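Local atomic coordinates of Maltose/maltodextrin transport permease homologue (Bdellovibrio bacteriovorus HD100, PDB entry 6FFL), a protein that binds maltotriose through the periplasmic-type solute-binding domain studied here, which is fused to a membrane permease subunit that probably carries maltodextrins across the membrane. Residues T218-F223 against L231-W236; W236-Y241 against F248-I253; L302-V307 against D320-N325. All coordinates share one frame; numbering follows the deposited sequence.

Contact 1. Residues T218-F223 against L231-W236. With GLC (alpha-D-glucopyranose), chain B; GLC (alpha-D-glucopyranose), chain C.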
loop_
_atom_site.group_PDB
_atom_site.type_symbol
_atom_site.label_atom_id
_atom_site.label_comp_id
_atom_site.label_asym_id
_atom_site.label_seq_id
_atom_site.Cartn_x
_atom_site.Cartn_y
_atom_site.Cartn_z
ATOM N N THR A 218 -11.878 -9.633 5.306
ATOM C CA THR A 218 -12.289 -11.005 5.020
ATOM C C THR A 218 -11.118 -11.829 4.487
ATOM O O THR A 218 -10.888 -12.958 4.939
ATOM C CB THR A 218 -13.456 -11.001 4.033
ATOM O OG1 THR A 218 -14.608 -10.425 4.670
ATOM C CG2 THR A 218 -13.780 -12.423 3.569
ATOM N N ALA A 219 -10.355 -11.273 3.539
ATOM C CA ALA A 219 -9.180 -11.984 3.028
ATOM C C ALA A 219 -8.148 -12.178 4.128
ATOM O O ALA A 219 -7.548 -13.252 4.251
ATOM C CB ALA A 219 -8.565 -11.231 1.845
ATOM N N ASN A 220 -7.951 -11.146 4.949
ATOM C CA ASN A 220 -7.016 -11.205 6.067
ATOM C C ASN A 220 -7.390 -12.316 7.041
ATOM O O ASN A 220 -6.554 -13.150 7.407
ATOM C CB ASN A 220 -7.012 -9.845 6.770
ATOM C CG ASN A 220 -5.851 -9.671 7.723
ATOM O OD1 ASN A 220 -4.704 -9.893 7.368
ATOM N ND2 ASN A 220 -6.152 -9.244 8.944
ATOM N N ALA A 221 -8.656 -12.344 7.466
ATOM C CA ALA A 221 -9.106 -13.373 8.398
ATOM C C ALA A 221 -9.001 -14.767 7.791
ATOM O O ALA A 221 -8.541 -15.706 8.452
ATOM C CB ALA A 221 -10.544 -13.099 8.836
ATOM N N LEU A 222 -9.442 -14.930 6.542
ATOM C CA LEU A 222 -9.417 -16.258 5.934
ATOM C C LEU A 222 -7.996 -16.812 5.875
ATOM O O LEU A 222 -7.779 -18.007 6.116
ATOM C CB LEU A 222 -10.040 -16.220 4.539
ATOM C CG LEU A 222 -11.570 -16.039 4.494
ATOM C CD1 LEU A 222 -12.042 -15.735 3.085
ATOM C CD2 LEU A 222 -12.305 -17.258 5.052
ATOM N N PHE A 223 -7.017 -15.957 5.559
ATOM C CA PHE A 223 -5.628 -16.411 5.515
ATOM C C PHE A 223 -5.115 -16.760 6.912
ATOM O O PHE A 223 -4.440 -17.780 7.093
ATOM C CB PHE A 223 -4.747 -15.338 4.860
ATOM C CG PHE A 223 -3.382 -15.836 4.451
ATOM C CD1 PHE A 223 -3.246 -16.799 3.456
ATOM C CD2 PHE A 223 -2.231 -15.336 5.061
ATOM C CE1 PHE A 223 -1.978 -17.266 3.066
ATOM C CE2 PHE A 223 -0.957 -15.795 4.681
ATOM C CZ PHE A 223 -0.830 -16.762 3.685
ATOM N N LEU A 231 -2.939 -15.717 -0.880
ATOM C CA LEU A 231 -3.408 -14.368 -0.595
ATOM C C LEU A 231 -2.613 -13.402 -1.457
ATOM O O LEU A 231 -1.448 -13.657 -1.766
ATOM C CB LEU A 231 -3.228 -14.051 0.902
ATOM C CG LEU A 231 -3.197 -12.595 1.366
ATOM C CD1 LEU A 231 -4.619 -12.063 1.390
ATOM C CD2 LEU A 231 -2.580 -12.497 2.736
ATOM N N ILE A 232 -3.235 -12.293 -1.866
ATOM C CA ILE A 232 -2.468 -11.171 -2.396
ATOM C C ILE A 232 -2.573 -10.040 -1.381
ATOM O O ILE A 232 -3.677 -9.601 -1.040
ATOM C CB ILE A 232 -2.939 -10.737 -3.793
ATOM C CG1 ILE A 232 -2.626 -11.849 -4.799
ATOM C CG2 ILE A 232 -2.199 -9.437 -4.220
ATOM C CD1 ILE A 232 -3.185 -11.591 -6.203
ATOM N N ASN A 233 -1.426 -9.594 -0.873
ATOM C CA ASN A 233 -1.409 -8.546 0.136
ATOM C C ASN A 233 -0.022 -7.918 0.132
ATOM O O ASN A 233 0.890 -8.374 -0.566
ATOM C CB ASN A 233 -1.781 -9.105 1.524
ATOM C CG ASN A 233 -2.420 -8.066 2.436
ATOM O OD1 ASN A 233 -2.439 -6.868 2.125
ATOM N ND2 ASN A 233 -2.964 -8.522 3.565
ATOM N N GLY A 234 0.129 -6.849 0.919
ATOM C CA GLY A 234 1.332 -6.045 0.885
ATOM C C GLY A 234 2.281 -6.349 2.044
ATOM O O GLY A 234 1.962 -7.090 2.967
ATOM N N ASP A 235 3.476 -5.755 1.975
ATOM C CA ASP A 235 4.472 -6.036 3.010
ATOM C C ASP A 235 4.052 -5.507 4.383
ATOM O O ASP A 235 4.581 -5.971 5.398
ATOM C CB ASP A 235 5.857 -5.503 2.590
ATOM C CG ASP A 235 5.940 -3.964 2.543
ATOM O OD1 ASP A 235 4.902 -3.279 2.404
ATOM O OD2 ASP A 235 7.076 -3.447 2.641
ATOM N N TRP A 236 3.069 -4.595 4.445
ATOM C CA TRP A 236 2.549 -4.149 5.736
ATOM C C TRP A 236 1.904 -5.281 6.524
ATOM O O TRP A 236 1.701 -5.133 7.735
ATOM C CB TRP A 236 1.497 -3.042 5.547
ATOM C CG TRP A 236 0.349 -3.500 4.672
ATOM C CD1 TRP A 236 -0.730 -4.250 5.052
ATOM C CD2 TRP A 236 0.198 -3.271 3.258
ATOM N NE1 TRP A 236 -1.544 -4.494 3.968
ATOM C CE2 TRP A 236 -0.999 -3.903 2.858
ATOM C CE3 TRP A 236 0.953 -2.581 2.301
ATOM C CZ2 TRP A 236 -1.457 -3.869 1.536
ATOM C CZ3 TRP A 236 0.497 -2.552 0.977
ATOM C CH2 TRP A 236 -0.692 -3.195 0.612
HETATM C C1 GLC B . -2.381 -0.273 1.596
HETATM C C2 GLC B . -1.346 0.643 0.957
HETATM C C3 GLC B . -1.963 1.894 0.351
HETATM C C4 GLC B . -3.090 1.462 -0.581
HETATM C C5 GLC B . -4.099 0.626 0.202
HETATM C C6 GLC B . -5.256 0.172 -0.694
HETATM O O2 GLC B . -0.382 0.991 1.968
HETATM O O3 GLC B . -0.949 2.592 -0.394
HETATM O O4 GLC B . -3.755 2.609 -1.086
HETATM O O5 GLC B . -3.433 -0.539 0.678
HETATM O O6 GLC B . -6.356 -0.293 0.118
HETATM C C1 GLC C . -3.289 -1.263 6.656
HETATM C C2 GLC C . -1.909 -0.732 6.251
HETATM C C3 GLC C . -1.992 0.111 4.986
HETATM C C4 GLC C . -2.747 -0.624 3.878
HETATM C C5 GLC C . -4.104 -1.120 4.397
HETATM C C6 GLC C . -4.820 -1.975 3.353
HETATM O O1 GLC C . -4.108 -0.174 7.086
HETATM O O2 GLC C . -1.373 0.100 7.283
HETATM O O3 GLC C . -0.652 0.461 4.575
HETATM O O4 GLC C . -2.911 0.293 2.778
HETATM O O5 GLC C . -3.931 -1.939 5.559
HETATM O O6 GLC C . -6.146 -2.295 3.798
#

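Contact 2. Residues W236-Y241 against F248-I253. With GLC (alpha-D-glucopyranose), chain B; GLC (alpha-D-glucopyranose), chain C.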
loop_
_atom_site.group_PDB
_atom_site.type_symbol
_atom_site.label_atom_id
_atom_site.label_comp_id
_atom_site.label_asym_id
_atom_site.label_seq_id
_atom_site.Cartn_x
_atom_site.Cartn_y
_atom_site.Cartn_z
ATOM N N TRP A 236 3.069 -4.595 4.445
ATOM C CA TRP A 236 2.549 -4.149 5.736
ATOM C C TRP A 236 1.904 -5.281 6.524
ATOM O O TRP A 236 1.701 -5.133 7.735
ATOM C CB TRP A 236 1.497 -3.042 5.547
ATOM C CG TRP A 236 0.349 -3.500 4.672
ATOM C CD1 TRP A 236 -0.730 -4.250 5.052
ATOM C CD2 TRP A 236 0.198 -3.271 3.258
ATOM N NE1 TRP A 236 -1.544 -4.494 3.968
ATOM C CE2 TRP A 236 -0.999 -3.903 2.858
ATOM C CE3 TRP A 236 0.953 -2.581 2.301
ATOM C CZ2 TRP A 236 -1.457 -3.869 1.536
ATOM C CZ3 TRP A 236 0.497 -2.552 0.977
ATOM C CH2 TRP A 236 -0.692 -3.195 0.612
ATOM N N SER A 237 1.561 -6.396 5.868
ATOM C CA SER A 237 0.821 -7.464 6.522
ATOM C C SER A 237 1.713 -8.553 7.103
ATOM O O SER A 237 1.211 -9.403 7.843
ATOM C CB SER A 237 -0.181 -8.092 5.539
ATOM O OG SER A 237 0.492 -8.822 4.507
ATOM N N TRP A 238 3.015 -8.537 6.805
ATOM C CA TRP A 238 3.893 -9.622 7.241
ATOM C C TRP A 238 3.873 -9.783 8.754
ATOM O O TRP A 238 3.786 -10.903 9.274
ATOM C CB TRP A 238 5.323 -9.351 6.787
ATOM C CG TRP A 238 5.548 -9.393 5.303
ATOM C CD1 TRP A 238 4.743 -9.961 4.349
ATOM C CD2 TRP A 238 6.675 -8.856 4.613
ATOM N NE1 TRP A 238 5.308 -9.800 3.103
ATOM C CE2 TRP A 238 6.503 -9.137 3.243
ATOM C CE3 TRP A 238 7.821 -8.164 5.022
ATOM C CZ2 TRP A 238 7.425 -8.731 2.276
ATOM C CZ3 TRP A 238 8.742 -7.773 4.060
ATOM C CH2 TRP A 238 8.536 -8.055 2.702
ATOM N N GLY A 239 3.987 -8.669 9.479
ATOM C CA GLY A 239 4.091 -8.755 10.927
ATOM C C GLY A 239 2.875 -9.404 11.551
ATOM O O GLY A 239 2.992 -10.222 12.466
ATOM N N ASP A 240 1.693 -9.074 11.043
ATOM C CA ASP A 240 0.481 -9.619 11.634
ATOM C C ASP A 240 0.287 -11.090 11.298
ATOM O O ASP A 240 -0.251 -11.834 12.127
ATOM C CB ASP A 240 -0.709 -8.768 11.211
ATOM C CG ASP A 240 -0.816 -7.498 12.051
ATOM O OD1 ASP A 240 -0.970 -7.614 13.286
ATOM O OD2 ASP A 240 -0.684 -6.392 11.507
ATOM N N TYR A 241 0.744 -11.553 10.126
ATOM C CA TYR A 241 0.676 -12.992 9.875
ATOM C C TYR A 241 1.686 -13.756 10.719
ATOM O O TYR A 241 1.392 -14.870 11.167
ATOM C CB TYR A 241 0.861 -13.304 8.382
ATOM C CG TYR A 241 -0.246 -12.681 7.554
ATOM C CD1 TYR A 241 -1.568 -12.751 7.974
ATOM C CD2 TYR A 241 0.039 -11.992 6.379
ATOM C CE1 TYR A 241 -2.589 -12.157 7.243
ATOM C CE2 TYR A 241 -0.969 -11.392 5.646
ATOM C CZ TYR A 241 -2.273 -11.470 6.080
ATOM O OH TYR A 241 -3.274 -10.867 5.361
ATOM N N PHE A 248 4.012 -18.745 6.364
ATOM C CA PHE A 248 3.768 -18.313 4.996
ATOM C C PHE A 248 5.070 -18.102 4.233
ATOM O O PHE A 248 6.114 -17.788 4.817
ATOM C CB PHE A 248 2.929 -17.025 4.954
ATOM C CG PHE A 248 3.629 -15.800 5.510
ATOM C CD1 PHE A 248 3.558 -15.488 6.862
ATOM C CD2 PHE A 248 4.317 -14.948 4.669
ATOM C CE1 PHE A 248 4.182 -14.352 7.365
ATOM C CE2 PHE A 248 4.942 -13.804 5.156
ATOM C CZ PHE A 248 4.875 -13.504 6.508
ATOM N N GLY A 249 4.988 -18.293 2.915
ATOM C CA GLY A 249 6.008 -17.854 1.992
ATOM C C GLY A 249 5.472 -16.700 1.158
ATOM O O GLY A 249 4.285 -16.379 1.188
ATOM N N ILE A 250 6.377 -16.069 0.408
ATOM C CA ILE A 250 6.005 -14.957 -0.461
ATOM C C ILE A 250 6.591 -15.202 -1.843
ATOM O O ILE A 250 7.575 -15.934 -1.994
ATOM C CB ILE A 250 6.457 -13.579 0.082
ATOM C CG1 ILE A 250 7.983 -13.469 0.157
ATOM C CG2 ILE A 250 5.829 -13.285 1.448
ATOM C CD1 ILE A 250 8.448 -12.023 0.479
ATOM N N ALA A 251 5.957 -14.609 -2.855
ATOM C CA ALA A 251 6.378 -14.793 -4.239
ATOM C C ALA A 251 5.818 -13.654 -5.074
ATOM O O ALA A 251 4.902 -12.944 -4.655
ATOM C CB ALA A 251 5.903 -16.137 -4.811
ATOM N N ARG A 252 6.361 -13.499 -6.279
ATOM C CA ARG A 252 5.736 -12.591 -7.237
ATOM C C ARG A 252 4.284 -12.983 -7.484
ATOM O O ARG A 252 3.954 -14.173 -7.543
ATOM C CB ARG A 252 6.501 -12.627 -8.565
ATOM C CG ARG A 252 7.899 -12.067 -8.496
ATOM C CD ARG A 252 8.591 -12.131 -9.846
ATOM N NE ARG A 252 9.882 -11.460 -9.787
ATOM C CZ ARG A 252 10.718 -11.346 -10.812
ATOM N NH1 ARG A 252 10.392 -11.853 -11.991
ATOM N NH2 ARG A 252 11.879 -10.712 -10.654
ATOM N N ILE A 253 3.417 -11.984 -7.666
ATOM C CA ILE A 253 2.103 -12.274 -8.252
ATOM C C ILE A 253 2.395 -12.969 -9.577
ATOM O O ILE A 253 3.222 -12.481 -10.356
ATOM C CB ILE A 253 1.256 -11.004 -8.443
ATOM C CG1 ILE A 253 0.927 -10.371 -7.089
ATOM C CG2 ILE A 253 -0.028 -11.318 -9.204
ATOM C CD1 ILE A 253 0.392 -8.923 -7.210
HETATM C C1 GLC B . -2.381 -0.273 1.596
HETATM C C2 GLC B . -1.346 0.643 0.957
HETATM C C3 GLC B . -1.963 1.894 0.351
HETATM C C4 GLC B . -3.090 1.462 -0.581
HETATM C C5 GLC B . -4.099 0.626 0.202
HETATM C C6 GLC B . -5.256 0.172 -0.694
HETATM O O2 GLC B . -0.382 0.991 1.968
HETATM O O3 GLC B . -0.949 2.592 -0.394
HETATM O O4 GLC B . -3.755 2.609 -1.086
HETATM O O5 GLC B . -3.433 -0.539 0.678
HETATM O O6 GLC B . -6.356 -0.293 0.118
HETATM C C1 GLC C . -3.289 -1.263 6.656
HETATM C C2 GLC C . -1.909 -0.732 6.251
HETATM C C3 GLC C . -1.992 0.111 4.986
HETATM C C4 GLC C . -2.747 -0.624 3.878
HETATM C C5 GLC C . -4.104 -1.120 4.397
HETATM C C6 GLC C . -4.820 -1.975 3.353
HETATM O O1 GLC C . -4.108 -0.174 7.086
HETATM O O2 GLC C . -1.373 0.100 7.283
HETATM O O3 GLC C . -0.652 0.461 4.575
HETATM O O4 GLC C . -2.911 0.293 2.778
HETATM O O5 GLC C . -3.931 -1.939 5.559
HETATM O O6 GLC C . -6.146 -2.295 3.798
#

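Contact 3. Residues L302-V307 against D320-N325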
loop_
_atom_site.group_PDB
_atom_site.type_symbol
_atom_site.label_atom_id
_atom_site.label_comp_id
_atom_site.label_asym_id
_atom_site.label_seq_id
_atom_site.Cartn_x
_atom_site.Cartn_y
_atom_site.Cartn_z
ATOM N N LEU A 302 13.629 -0.831 14.701
ATOM C CA LEU A 302 12.581 -1.422 15.525
ATOM C C LEU A 302 11.479 -2.006 14.651
ATOM O O LEU A 302 11.038 -3.146 14.862
ATOM C CB LEU A 302 12.012 -0.376 16.483
ATOM C CG LEU A 302 10.949 -0.854 17.469
ATOM C CD1 LEU A 302 11.509 -1.914 18.407
ATOM C CD2 LEU A 302 10.420 0.346 18.251
ATOM N N PHE A 303 11.024 -1.236 13.654
ATOM C CA PHE A 303 10.055 -1.754 12.687
ATOM C C PHE A 303 10.645 -2.920 11.912
ATOM O O PHE A 303 9.989 -3.950 11.718
ATOM C CB PHE A 303 9.611 -0.656 11.716
ATOM C CG PHE A 303 8.578 0.273 12.281
ATOM C CD1 PHE A 303 7.241 -0.093 12.296
ATOM C CD2 PHE A 303 8.938 1.514 12.783
ATOM C CE1 PHE A 303 6.286 0.753 12.802
ATOM C CE2 PHE A 303 7.987 2.363 13.299
ATOM C CZ PHE A 303 6.649 1.976 13.314
ATOM N N ALA A 304 11.887 -2.772 11.446
ATOM C CA ALA A 304 12.513 -3.865 10.702
ATOM C C ALA A 304 12.545 -5.143 11.532
ATOM O O ALA A 304 12.290 -6.236 11.013
ATOM C CB ALA A 304 13.924 -3.459 10.259
ATOM N N GLU A 305 12.805 -5.021 12.835
ATOM C CA GLU A 305 12.913 -6.201 13.683
ATOM C C GLU A 305 11.551 -6.815 13.988
ATOM O O GLU A 305 11.410 -8.044 13.992
ATOM C CB GLU A 305 13.636 -5.837 14.978
ATOM C CG GLU A 305 13.722 -6.953 16.005
ATOM C CD GLU A 305 14.453 -6.502 17.258
ATOM O OE1 GLU A 305 13.898 -5.670 18.008
ATOM O OE2 GLU A 305 15.593 -6.961 17.479
ATOM N N LYS A 306 10.541 -5.989 14.239
ATOM C CA LYS A 306 9.275 -6.501 14.743
ATOM C C LYS A 306 8.251 -6.793 13.653
ATOM O O LYS A 306 7.429 -7.699 13.830
ATOM C CB LYS A 306 8.703 -5.529 15.777
ATOM C CG LYS A 306 9.663 -5.320 16.950
ATOM C CD LYS A 306 8.942 -5.138 18.267
ATOM C CE LYS A 306 9.932 -5.151 19.429
ATOM N NZ LYS A 306 9.242 -5.069 20.743
ATOM N N VAL A 307 8.267 -6.076 12.524
ATOM C CA VAL A 307 7.318 -6.339 11.447
ATOM C C VAL A 307 7.997 -6.591 10.108
ATOM O O VAL A 307 7.309 -6.776 9.103
ATOM C CB VAL A 307 6.254 -5.223 11.322
ATOM C CG1 VAL A 307 5.505 -5.083 12.655
ATOM C CG2 VAL A 307 6.864 -3.873 10.866
ATOM N N ASP A 320 22.294 -6.454 10.997
ATOM C CA ASP A 320 21.926 -7.871 11.043
ATOM C C ASP A 320 20.418 -8.068 11.008
ATOM O O ASP A 320 19.935 -9.087 10.501
ATOM C CB ASP A 320 22.479 -8.516 12.314
ATOM C CG ASP A 320 23.912 -8.966 12.158
ATOM O OD1 ASP A 320 24.531 -9.317 13.185
ATOM O OD2 ASP A 320 24.419 -8.949 11.016
ATOM N N ILE A 321 19.671 -7.130 11.585
ATOM C CA ILE A 321 18.214 -7.223 11.586
ATOM C C ILE A 321 17.684 -7.316 10.160
ATOM O O ILE A 321 16.757 -8.087 9.867
ATOM C CB ILE A 321 17.632 -6.014 12.336
ATOM C CG1 ILE A 321 18.008 -6.072 13.819
ATOM C CG2 ILE A 321 16.125 -5.922 12.131
ATOM C CD1 ILE A 321 17.605 -4.818 14.602
ATOM N N VAL A 322 18.277 -6.542 9.252
ATOM C CA VAL A 322 17.879 -6.535 7.853
ATOM C C VAL A 322 18.484 -7.718 7.109
ATOM O O VAL A 322 17.786 -8.439 6.386
ATOM C CB VAL A 322 18.284 -5.196 7.212
ATOM C CG1 VAL A 322 18.005 -5.191 5.717
ATOM C CG2 VAL A 322 17.525 -4.059 7.890
ATOM N N LYS A 323 19.792 -7.929 7.277
ATOM C CA LYS A 323 20.489 -8.959 6.514
ATOM C C LYS A 323 19.978 -10.356 6.834
ATOM O O LYS A 323 19.985 -11.226 5.960
ATOM C CB LYS A 323 21.995 -8.890 6.779
ATOM C CG LYS A 323 22.705 -7.687 6.172
ATOM C CD LYS A 323 24.174 -7.701 6.560
ATOM C CE LYS A 323 24.967 -6.641 5.827
ATOM N NZ LYS A 323 26.354 -6.552 6.382
ATOM N N ASN A 324 19.522 -10.591 8.062
ATOM C CA ASN A 324 19.089 -11.920 8.488
ATOM C C ASN A 324 17.599 -12.165 8.297
ATOM O O ASN A 324 17.108 -13.229 8.684
ATOM C CB ASN A 324 19.438 -12.154 9.958
ATOM C CG ASN A 324 20.929 -12.265 10.190
ATOM O OD1 ASN A 324 21.697 -12.451 9.245
ATOM N ND2 ASN A 324 21.348 -12.151 11.449
ATOM N N ASN A 325 16.871 -11.210 7.747
ATOM C CA ASN A 325 15.443 -11.376 7.529
ATOM C C ASN A 325 15.245 -12.235 6.289
ATOM O O ASN A 325 15.632 -11.819 5.191
ATOM C CB ASN A 325 14.806 -9.995 7.373
ATOM C CG ASN A 325 13.303 -10.041 7.082
ATOM O OD1 ASN A 325 12.727 -11.087 6.747
ATOM N ND2 ASN A 325 12.662 -8.882 7.207
HETATM O O HOH W 1 13.772 -6.569 8.681
#

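Contact 1. Residues T218-F223 against L231-W236
L231 packs against F223 and A219 in the hydrophobic seam between helix 216-224 and strand 228-234. The two short segments cross at -114°, with 9.4 Å between their axes. F223 has CG anti to its own N (chi1 -165°), which carries the phenyl ring out toward the strand. L231 CB lies over one face of that ring, 4.0 Å from its centroid, as a CH-pi contact. L231 CD2 lies over the same face, 3.7 Å from F223 CD2. The leucine branches divide the work, since CD1 turns to the helix and lies 4.1 Å from A219 CB.

Further along the strand N233 turns a polar side chain toward the helix, but its bonds go to residues other than those of 218-223. N233 OD1 accepts the N-H of G234 at 2.8 Å, from above the carbonyl plane. Y241 OH and Y216 OH accept from N233 ND2, so the buried amide is held at both ends. W236 closes the segment and belongs to the maltotriose site. Its indole lies between the sugar and G234, whose CA backs the face away from the glucose units. C1 of the chain B glucose is 3.5 Å from W236 CH2, and C4 of the chain C glucose sits over the same face.

Strand 228-234 runs between strands 157-158 and 116-121. V158 touches A219, L222 and L231, while L119 touches F223 and N233.

Contact 2. Residues W236-Y241 against F248-I253
F248 meets both W238 and Y241 from helix 238-243. Its ring meets both neighbours obliquely: F248 CE1 lies 3.6 Å from Y241 CB, and F248 CE2 lies 3.9 Å from W238 CD1. The planes of F248 and the five-membered ring of W238 are only 29° apart. Their centroids are 5.8 Å apart, and the rings are slid so far that they hardly overlap. I250 takes the indole further along. Its CD1 is 3.9 Å from W238 CZ2, and its CG2 is the same distance from W238 NE1. The I250 branches are set by chi1 64°, which puts CG1 between the backbone N and the carbonyl carbon and leaves CG2 beside N. That CG2 also lies at the edge of the F248 ring, in its plane.

The helix thus packs on strand 248-251, an outer strand of the four-stranded mixed sheet in this solute-binding fold. G249 and A251 pair through their backbones with Y120 and L118 of strand 116-121. M117 of that strand touches both W238 and I250. Helix 328-335 also brings S331 to W238, and I330 and I334 to I250.

Y241 starts toward F248, but its ring leads away to helix 216-224, where it meets F223 edge-to-face. Its hydroxyl accepts a hydrogen bond from N233 ND2. S237 is tied back to the preceding strand by its OG, which bonds to G234 O.

Contact 3. Residues L302-V307 against D320-N325
The helical segments 302-307 and 320-323 come closest at E305 and I321, whose CA atoms are 5.8 Å apart, with A304 and V322 next at 6.6 Å. This is a helix-helix contact in the solute-binding domain, between helix 297-307 and the short helix 320-323.

I321 is the main side chain. Its CG2, anti to the backbone N, presses on the backbone between A304 and E305 and lies 3.5 Å from E305 N. The same methyl is 3.8 Å from A304 CB. I321 CD1 reaches further out along E305. The two side chains cross at a slant, with I321 CD1 4.1 Å from both E305 CB and E305 OE2. The glutamate chain is extended beyond CG, and E305 is an exposed residue. V322 makes a looser contact through CG2 with A304 CB. P311 of strand 310-311 touches A304 and V322 together.

N325 follows helix 320-323, and its OD1 caps the backbone N of L327. Its ND2 donates to a water at 3.0 Å, and that water donates in turn to A304 O at 2.8 Å.

Overall arrangement
Contacts 1 and 2 are buried and adjoin, with centres about 8 Å apart. They share W236 and the same four-stranded sheet, and Y241 joins them through its hydroxyl and its ring. Contact 1 sets a helix on an inner strand, and contact 2 sets the next helix on an outer one. Both mix aromatic and aliphatic groups. Their shared W236 reaches the sugar. Contact 3 lies nearer the surface, about 15 Å from contact 2 between centres. It is helix on helix, with aliphatic groups, an exposed glutamate and a bridging water. It still touches contact 2, where V307 meets W238 and G239.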